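Local atomic coordinates of putative isochorismatase (Streptomyces avermitilis, PDB entry 3KL2), a protein that is of unproven function but is probably a hydrolase of the isochorismatase-like cysteine hydrolase family. Residues 20-23 against 24-27; 96-99 against 100-104; 134-137 against 138-142; 200-203 against 204-208. One frame throughout, in Å; residues are numbered along the deposited sequence.

Contact 1 of 4, residues 20-23 against 24-27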
loop_
_atom_site.group_PDB
_atom_site.type_symbol
_atom_site.label_atom_id
_atom_site.label_comp_id
_atom_site.label_asym_id
_atom_site.label_seq_id
_atom_site.Cartn_x
_atom_site.Cartn_y
_atom_site.Cartn_z
ATOM N N GLU A 20 18.982 3.930 21.836
ATOM C CA GLU A 20 19.960 3.074 21.173
ATOM C C GLU A 20 19.610 2.984 19.695
ATOM O O GLU A 20 18.474 2.643 19.339
ATOM C CB GLU A 20 19.953 1.667 21.784
ATOM N N LEU A 21 20.585 3.286 18.835
ATOM C CA LEU A 21 20.457 3.065 17.372
ATOM C C LEU A 21 21.421 1.974 16.883
ATOM O O LEU A 21 22.607 2.016 17.196
ATOM C CB LEU A 21 20.775 4.348 16.600
ATOM C CG LEU A 21 19.845 5.543 16.765
ATOM C CD1 LEU A 21 20.431 6.700 16.012
ATOM C CD2 LEU A 21 18.468 5.203 16.265
ATOM N N ASP A 22 20.909 1.017 16.109
ATOM C CA ASP A 22 21.743 0.025 15.414
ATOM C C ASP A 22 22.007 0.546 14.001
ATOM O O ASP A 22 21.063 0.719 13.249
ATOM C CB ASP A 22 21.038 -1.356 15.343
ATOM C CG ASP A 22 21.908 -2.439 14.671
ATOM O OD1 ASP A 22 21.525 -3.641 14.666
ATOM O OD2 ASP A 22 22.967 -2.078 14.120
ATOM N N PRO A 23 23.285 0.780 13.639
ATOM C CA PRO A 23 23.614 1.347 12.315
ATOM C C PRO A 23 23.071 0.567 11.138
ATOM O O PRO A 23 22.648 1.163 10.162
ATOM C CB PRO A 23 25.156 1.344 12.293
ATOM C CG PRO A 23 25.563 1.404 13.735
ATOM C CD PRO A 23 24.480 0.697 14.517
ATOM N N ALA A 24 23.058 -0.758 11.252
ATOM C CA ALA A 24 22.619 -1.654 10.166
ATOM C C ALA A 24 21.107 -1.702 9.939
ATOM O O ALA A 24 20.654 -2.318 8.986
ATOM C CB ALA A 24 23.125 -3.079 10.461
ATOM N N ARG A 25 20.342 -1.109 10.852
ATOM C CA ARG A 25 18.887 -1.173 10.853
ATOM C C ARG A 25 18.260 0.233 10.881
ATOM O O ARG A 25 17.059 0.372 11.182
ATOM C CB ARG A 25 18.404 -1.963 12.079
ATOM C CG ARG A 25 18.137 -3.444 11.839
ATOM C CD ARG A 25 19.018 -4.334 12.673
ATOM N NE ARG A 25 18.702 -5.757 12.453
ATOM C CZ ARG A 25 19.578 -6.724 12.136
ATOM N NH1 ARG A 25 20.889 -6.493 11.990
ATOM N NH2 ARG A 25 19.128 -7.961 11.971
ATOM N N THR A 26 19.065 1.243 10.528
ATOM C CA THR A 26 18.733 2.649 10.738
ATOM C C THR A 26 18.943 3.425 9.444
ATOM O O THR A 26 19.763 3.052 8.637
ATOM C CB THR A 26 19.563 3.272 11.903
ATOM O OG1 THR A 26 19.330 2.528 13.106
ATOM C CG2 THR A 26 19.182 4.735 12.149
ATOM N N ALA A 27 18.162 4.478 9.244
ATOM C CA ALA A 27 18.189 5.254 8.021
ATOM C C ALA A 27 17.756 6.670 8.327
ATOM O O ALA A 27 16.697 6.882 8.952
ATOM C CB ALA A 27 17.273 4.689 7.047
#
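Three hydrogen bonds tie D22 to the residues that follow it, and two of them end on its backbone oxygen. R25 N donates to D22 O over 3.1 Å, and T26 OG1 reaches the same D22 O at a short 2.5 Å. These donors come from opposite faces of the carbonyl plane, each standing well out of it, and the peptide oxygen is gripped between them. T26 brings its hydroxyl there with OG1 anti to its own carbonyl carbon (chi1 -58°). The third bond runs from A24 N to D22 OD2, 3.2 Å, and meets the carboxylate from above its plane.

The R25 N bond closes a type I beta turn over D22 to R25, with P23 and A24 at its corners; the A24 N bond makes an Asx turn at its start. The turn leads the chain into strand 26-31 of the central parallel sheet.

The charged interaction is looser. D22 OD1 and R25 NH1 form a long salt bridge of 4.0 Å, with carboxylate and guanidinium planes 21° apart, and the methylene R25 CD lies nearer to OD1, at 3.3 Å.

L21 scarcely meets the other residues of the turn, its CB standing 4.2 Å from T26 OG1. It packs instead against I180 of strand 178-187 and A217 and L218 of helix 211-218, while P23 and T26 both rest on V73.

Contact 2 of 4, residues 96-99 against 100-104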
loop_
_atom_site.group_PDB
_atom_site.type_symbol
_atom_site.label_atom_id
_atom_site.label_comp_id
_atom_site.label_asym_id
_atom_site.label_seq_id
_atom_site.Cartn_x
_atom_site.Cartn_y
_atom_site.Cartn_z
ATOM N N ILE A 96 -3.354 21.125 -0.677
ATOM C CA ILE A 96 -2.013 21.689 -0.672
ATOM C C ILE A 96 -1.251 21.552 -2.004
ATOM O O ILE A 96 -0.352 22.334 -2.260
ATOM C CB ILE A 96 -1.194 21.070 0.483
ATOM C CG1 ILE A 96 0.128 21.814 0.741
ATOM C CG2 ILE A 96 -0.930 19.611 0.189
ATOM C CD1 ILE A 96 -0.009 23.271 1.179
ATOM N N LEU A 97 -1.600 20.586 -2.854
ATOM C CA LEU A 97 -0.878 20.416 -4.123
ATOM C C LEU A 97 -1.304 21.452 -5.143
ATOM O O LEU A 97 -0.583 21.707 -6.095
ATOM C CB LEU A 97 -1.041 19.009 -4.721
ATOM C CG LEU A 97 -0.237 17.837 -4.141
ATOM C CD1 LEU A 97 -0.614 16.565 -4.890
ATOM C CD2 LEU A 97 1.315 18.060 -4.148
ATOM N N LYS A 98 -2.472 22.044 -4.945
ATOM C CA LYS A 98 -2.939 23.121 -5.807
ATOM C C LYS A 98 -1.978 24.322 -5.738
ATOM O O LYS A 98 -1.770 25.025 -6.732
ATOM C CB LYS A 98 -4.328 23.571 -5.378
ATOM C CG LYS A 98 -5.017 24.619 -6.304
ATOM C CD LYS A 98 -6.021 25.443 -5.490
ATOM C CE LYS A 98 -6.997 26.280 -6.335
ATOM N NZ LYS A 98 -6.386 26.726 -7.637
ATOM N N GLY A 99 -1.398 24.548 -4.561
ATOM C CA GLY A 99 -0.428 25.613 -4.383
ATOM C C GLY A 99 0.881 25.359 -5.111
ATOM O O GLY A 99 1.479 26.295 -5.675
ATOM N N VAL A 100 1.327 24.099 -5.085
ATOM C CA VAL A 100 2.508 23.661 -5.803
ATOM C C VAL A 100 2.317 23.944 -7.283
ATOM O O VAL A 100 3.181 24.549 -7.928
ATOM C CB VAL A 100 2.758 22.154 -5.579
ATOM C CG1 VAL A 100 3.711 21.576 -6.631
ATOM C CG2 VAL A 100 3.259 21.916 -4.151
ATOM N N VAL A 101 1.174 23.522 -7.812
ATOM C CA VAL A 101 0.889 23.685 -9.239
ATOM C C VAL A 101 0.781 25.142 -9.619
ATOM O O VAL A 101 1.388 25.586 -10.591
ATOM C CB VAL A 101 -0.403 22.950 -9.657
ATOM C CG1 VAL A 101 -0.785 23.289 -11.089
ATOM C CG2 VAL A 101 -0.197 21.442 -9.502
ATOM N N ASP A 102 -0.006 25.888 -8.859
ATOM C CA ASP A 102 -0.261 27.288 -9.163
ATOM C C ASP A 102 1.021 28.101 -8.995
ATOM O O ASP A 102 1.247 29.039 -9.710
ATOM C CB ASP A 102 -1.364 27.841 -8.245
ATOM C CG ASP A 102 -2.768 27.342 -8.614
ATOM O OD1 ASP A 102 -2.925 26.660 -9.657
ATOM O OD2 ASP A 102 -3.725 27.643 -7.859
ATOM N N GLY A 103 1.860 27.725 -8.042
ATOM C CA GLY A 103 3.108 28.415 -7.813
ATOM C C GLY A 103 4.246 28.039 -8.772
ATOM O O GLY A 103 5.272 28.696 -8.747
ATOM N N LYS A 104 4.043 27.013 -9.614
ATOM C CA LYS A 104 5.095 26.400 -10.455
ATOM C C LYS A 104 6.328 26.014 -9.616
ATOM O O LYS A 104 7.454 26.335 -9.944
ATOM C CB LYS A 104 5.458 27.294 -11.676
#
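Successive i to i+4 helical bonds join the backbone, V101 N donating to L97 O at 3.1 Å, D102 N to K98 O at 2.9 Å and G103 N to G99 O at 2.8 Å, before K104 takes a positive phi of 52° and closes helix 96-103 in a Schellman motif.

On the exposed side, K98 and D102 are one helical turn apart and form a salt bridge. K98 NZ donates to D102 OD2 over 2.8 Å, using the syn lone pair of that carboxylate oxygen. The lysine chain leaves the helix with CG anti to the backbone N (chi1 -174°) and runs out extended until a bend at chi4 swings the ammonium group back to the acid. D102 lies back against the preceding turn, its CG 3.1 Å from K98 O.

L97 and V100 form an apolar pair, with L97 CD2 approaching V100 CG2 at 4.3 Å. V101 sets its CG2 methyl beside the L97 carbonyl oxygen, 3.4 Å from L97 O, next to the backbone bond that its own N makes to that atom.

Loops of the same chain cover the valines, with V100 on F82 and V101 on Y86 and L89. At the start of the helix, I96 packs on M204 from helix 191-205 of a second subunit, whose Y173, in helix 164-174, hydrogen-bonds L97 N through its hydroxyl; L97 also meets F144, from helix 142-149 of a third subunit.

Contact 3 of 4, residues 134-137 against 138-142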
loop_
_atom_site.group_PDB
_atom_site.type_symbol
_atom_site.label_atom_id
_atom_site.label_comp_id
_atom_site.label_asym_id
_atom_site.label_seq_id
_atom_site.Cartn_x
_atom_site.Cartn_y
_atom_site.Cartn_z
ATOM N N LEU A 134 2.575 14.041 -0.697
ATOM C CA LEU A 134 3.134 14.518 0.552
ATOM C C LEU A 134 3.723 13.410 1.368
ATOM O O LEU A 134 4.820 13.538 1.974
ATOM C CB LEU A 134 2.042 15.230 1.351
ATOM C CG LEU A 134 1.318 16.430 0.680
ATOM C CD1 LEU A 134 2.306 17.404 -0.041
ATOM C CD2 LEU A 134 0.232 15.973 -0.237
ATOM N N ASP A 135 2.986 12.319 1.469
ATOM C CA ASP A 135 3.502 11.166 2.199
ATOM C C ASP A 135 4.644 10.542 1.394
ATOM O O ASP A 135 4.462 10.194 0.265
ATOM C CB ASP A 135 2.357 10.171 2.388
ATOM C CG ASP A 135 2.774 8.958 3.179
ATOM O OD1 ASP A 135 3.976 8.833 3.544
ATOM O OD2 ASP A 135 1.887 8.105 3.418
ATOM N N THR A 136 5.831 10.421 1.953
ATOM C CA THR A 136 6.933 9.827 1.223
ATOM C C THR A 136 6.626 8.323 0.882
ATOM O O THR A 136 7.032 7.804 -0.171
ATOM C CB THR A 136 8.290 9.988 2.042
ATOM O OG1 THR A 136 8.455 11.354 2.443
ATOM C CG2 THR A 136 9.517 9.606 1.215
ATOM N N PHE A 137 5.897 7.604 1.739
ATOM C CA PHE A 137 5.553 6.209 1.429
ATOM C C PHE A 137 4.537 6.041 0.309
ATOM O O PHE A 137 4.444 4.963 -0.240
ATOM C CB PHE A 137 5.056 5.497 2.681
ATOM C CG PHE A 137 6.145 5.236 3.721
ATOM C CD1 PHE A 137 6.906 4.088 3.658
ATOM C CD2 PHE A 137 6.403 6.147 4.725
ATOM C CE1 PHE A 137 7.910 3.816 4.608
ATOM C CE2 PHE A 137 7.406 5.894 5.709
ATOM C CZ PHE A 137 8.162 4.728 5.640
ATOM N N ALA A 138 3.789 7.074 -0.071
ATOM C CA ALA A 138 2.633 6.863 -1.019
ATOM C C ALA A 138 2.972 6.867 -2.523
ATOM O O ALA A 138 2.186 6.401 -3.314
ATOM C CB ALA A 138 1.489 7.887 -0.753
ATOM N N SER A 139 4.051 7.482 -2.951
ATOM C CA SER A 139 4.343 7.494 -4.395
ATOM C C SER A 139 5.829 7.221 -4.739
ATOM O O SER A 139 6.261 7.569 -5.824
ATOM C CB SER A 139 3.894 8.829 -5.003
ATOM O OG SER A 139 4.505 9.919 -4.318
ATOM N N THR A 140 6.595 6.622 -3.821
ATOM C CA THR A 140 7.978 6.337 -4.031
ATOM C C THR A 140 8.376 4.888 -3.722
ATOM O O THR A 140 7.557 4.085 -3.298
ATOM C CB THR A 140 8.827 7.227 -3.136
ATOM O OG1 THR A 140 8.869 6.681 -1.813
ATOM C CG2 THR A 140 8.310 8.625 -3.148
ATOM N N ASN A 141 9.680 4.604 -3.915
ATOM C CA ASN A 141 10.335 3.340 -3.562
ATOM C C ASN A 141 10.871 3.285 -2.143
ATOM O O ASN A 141 11.680 2.412 -1.809
ATOM C CB ASN A 141 11.477 3.012 -4.536
ATOM C CG ASN A 141 12.533 4.130 -4.669
ATOM O OD1 ASN A 141 12.461 5.146 -4.017
ATOM N ND2 ASN A 141 13.490 3.927 -5.542
ATOM N N LEU A 142 10.439 4.208 -1.303
ATOM C CA LEU A 142 10.967 4.242 0.049
ATOM C C LEU A 142 10.729 2.965 0.829
ATOM O O LEU A 142 11.689 2.423 1.421
ATOM C CB LEU A 142 10.384 5.402 0.848
ATOM C CG LEU A 142 10.957 5.509 2.290
ATOM C CD1 LEU A 142 12.431 5.741 2.236
ATOM C CD2 LEU A 142 10.265 6.621 3.122
HETATM O O HOH W 1 3.116 11.031 -1.975
HETATM O O HOH W 2 7.234 3.731 -0.496
#
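An N-capped helical turn, D135 to S139, runs here into an ST turn at T140 that delivers the chain to helix 142-149. D135 is the N-cap: its OD1 accepts from F137 N at 2.9 Å, met from above the carboxylate plane, while D135 O takes the backbone bond of A138 N at 3.2 Å. T140 joins the two turns. Its OG1, which a chi1 of 81° places over the residue's own main chain, donates to T136 O at 2.7 Å and accepts from L142 N at 3.0 Å.

On the apolar side, the methyl CD2 of L142 sits over the centre of the F137 ring, 3.8 Å from the centroid and 13° off the ring normal, a CH-pi contact. The same methyl touches T136 CG2 at 3.6 Å. Helix 164-174 supplies further polar partners, T171 for D135 OD2 and T168 for T136 OG1, and E174 of a second subunit accepts from the backbone N of both L134 and D135.

With one bond given and one received, the buried T140 hydroxyl has its proton direction fixed, and L142 N, at the start of its helix, has an acceptor despite its burial.

Contact 4 of 4, residues 200-203 against 204-208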
loop_
_atom_site.group_PDB
_atom_site.type_symbol
_atom_site.label_atom_id
_atom_site.label_comp_id
_atom_site.label_asym_id
_atom_site.label_seq_id
_atom_site.Cartn_x
_atom_site.Cartn_y
_atom_site.Cartn_z
ATOM N N TYR A 200 1.727 17.945 19.921
ATOM C CA TYR A 200 0.502 17.172 19.957
ATOM C C TYR A 200 0.584 15.881 19.105
ATOM O O TYR A 200 0.330 14.800 19.626
ATOM C CB TYR A 200 -0.653 18.022 19.427
ATOM C CG TYR A 200 -0.979 19.310 20.207
ATOM C CD1 TYR A 200 -0.407 19.576 21.464
ATOM C CD2 TYR A 200 -1.910 20.232 19.694
ATOM C CE1 TYR A 200 -0.720 20.718 22.172
ATOM C CE2 TYR A 200 -2.247 21.375 20.407
ATOM C CZ TYR A 200 -1.641 21.624 21.652
ATOM O OH TYR A 200 -1.952 22.768 22.389
ATOM N N ASP A 201 0.938 16.013 17.820
ATOM C CA ASP A 201 0.898 14.918 16.840
ATOM C C ASP A 201 2.139 13.996 16.886
ATOM O O ASP A 201 2.019 12.774 16.936
ATOM C CB ASP A 201 0.784 15.489 15.417
ATOM C CG ASP A 201 -0.549 16.204 15.148
ATOM O OD1 ASP A 201 -1.537 15.940 15.839
ATOM O OD2 ASP A 201 -0.604 17.030 14.205
ATOM N N PHE A 202 3.330 14.585 16.887
ATOM C CA PHE A 202 4.539 13.804 16.828
ATOM C C PHE A 202 4.655 12.679 17.865
ATOM O O PHE A 202 5.160 11.628 17.498
ATOM C CB PHE A 202 5.787 14.670 16.886
ATOM C CG PHE A 202 6.175 15.308 15.569
ATOM C CD1 PHE A 202 7.504 15.640 15.320
ATOM C CD2 PHE A 202 5.240 15.627 14.614
ATOM C CE1 PHE A 202 7.872 16.247 14.137
ATOM C CE2 PHE A 202 5.618 16.238 13.433
ATOM C CZ PHE A 202 6.924 16.533 13.195
ATOM N N PRO A 203 4.225 12.880 19.127
ATOM C CA PRO A 203 4.365 11.793 20.128
ATOM C C PRO A 203 3.406 10.595 19.994
ATOM O O PRO A 203 3.648 9.540 20.587
ATOM C CB PRO A 203 4.120 12.499 21.482
ATOM C CG PRO A 203 4.392 13.973 21.208
ATOM C CD PRO A 203 3.955 14.183 19.777
ATOM N N MET A 204 2.330 10.778 19.230
ATOM C CA MET A 204 1.399 9.703 18.921
ATOM C C MET A 204 1.985 8.746 17.871
ATOM O O MET A 204 1.552 7.610 17.774
ATOM C CB MET A 204 0.089 10.270 18.346
ATOM C CG MET A 204 -0.862 11.098 19.280
ATOM S SD MET A 204 -2.299 11.687 18.290
ATOM C CE MET A 204 -3.472 11.910 19.635
ATOM N N PHE A 205 2.904 9.216 17.038
ATOM C CA PHE A 205 3.357 8.431 15.892
ATOM C C PHE A 205 4.854 8.251 15.875
ATOM O O PHE A 205 5.369 7.614 14.967
ATOM C CB PHE A 205 2.912 9.093 14.588
ATOM C CG PHE A 205 1.423 9.145 14.422
ATOM C CD1 PHE A 205 0.716 8.009 14.060
ATOM C CD2 PHE A 205 0.715 10.308 14.673
ATOM C CE1 PHE A 205 -0.695 8.030 13.921
ATOM C CE2 PHE A 205 -0.691 10.347 14.506
ATOM C CZ PHE A 205 -1.388 9.195 14.133
ATOM N N SER A 206 5.555 8.802 16.870
ATOM C CA SER A 206 7.008 8.821 16.835
ATOM C C SER A 206 7.660 8.969 18.210
ATOM O O SER A 206 6.989 9.065 19.256
ATOM C CB SER A 206 7.536 9.888 15.841
ATOM O OG SER A 206 7.559 11.205 16.373
ATOM N N VAL A 207 8.982 8.915 18.189
ATOM C CA VAL A 207 9.782 9.250 19.353
ATOM C C VAL A 207 10.504 10.541 18.979
ATOM O O VAL A 207 11.496 10.494 18.258
ATOM C CB VAL A 207 10.790 8.144 19.690
ATOM C CG1 VAL A 207 11.558 8.482 21.004
ATOM C CG2 VAL A 207 10.084 6.809 19.833
ATOM N N PRO A 208 9.977 11.701 19.411
ATOM C CA PRO A 208 10.638 12.952 19.040
ATOM C C PRO A 208 11.972 13.147 19.780
ATOM O O PRO A 208 12.045 12.931 21.003
ATOM C CB PRO A 208 9.621 14.043 19.446
ATOM C CG PRO A 208 8.371 13.330 19.743
ATOM C CD PRO A 208 8.761 11.951 20.197
#
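The end of helix 191-205 is bound through the backbone oxygens of D201 and F202. M204 N donates to D201 O at 3.1 Å with an N-H...O angle of 142°, and F205 N makes a weak bond of 3.3 Å to F202 O. The helix is kinked at P203, whose ring nitrogen makes no bond to the turn before. This is the second half of a beta-alpha-beta crossover, in which strand 178-187, helix 191-205 and strand 207-209 follow one another and the chain turns at S206 from the helix to the last strand of the sheet within this chain.

S206 pins that turn by its side chain. Its OG donates to F202 O over 2.7 Å from above the carbonyl plane; a chi1 of 81° turns the hydroxyl back over its own backbone, toward the last helical turn. The same OG is hydrogen-bonded to T181 OG1 on the neighbouring strand, which couples the helix end to the sheet. The F205 ring brings CD2 to 3.6 Å from D201 O, an oblique approach, while the edge-to-face partner of that ring is Y173 of helix 164-174. M204 reaches back along the helix, its CB 3.5 Å from D201 O and CG 3.9 Å from Y200 O. Beyond CG its chain stays extended, and it packs against N162 of a second subunit.

P208, the second residue of the strand, points back at the helix end, and its CG meets F202 CB at 4.1 Å and P203 CG at 4.3 Å.

Contact 3 is the most deeply buried of the four, contact 1 is a surface turn, and contacts 2 and 4 are intermediate. Contacts 1 and 4 both serve the central parallel sheet, one leading into its strand 26-31 and the other into strand 207-209, and their centres lie about 20 Å apart. Contacts 2 and 3 touch directly, I96 and L97 packing on L134, and with contact 4 they reach the second subunit. A hydroxyl donates to a backbone oxygen in contacts 1, 3 and 4. Contacts 1 and 2 add an acid-base pair among exposed residues, the one in contact 1 long, whereas contacts 3 and 4 add apolar packing.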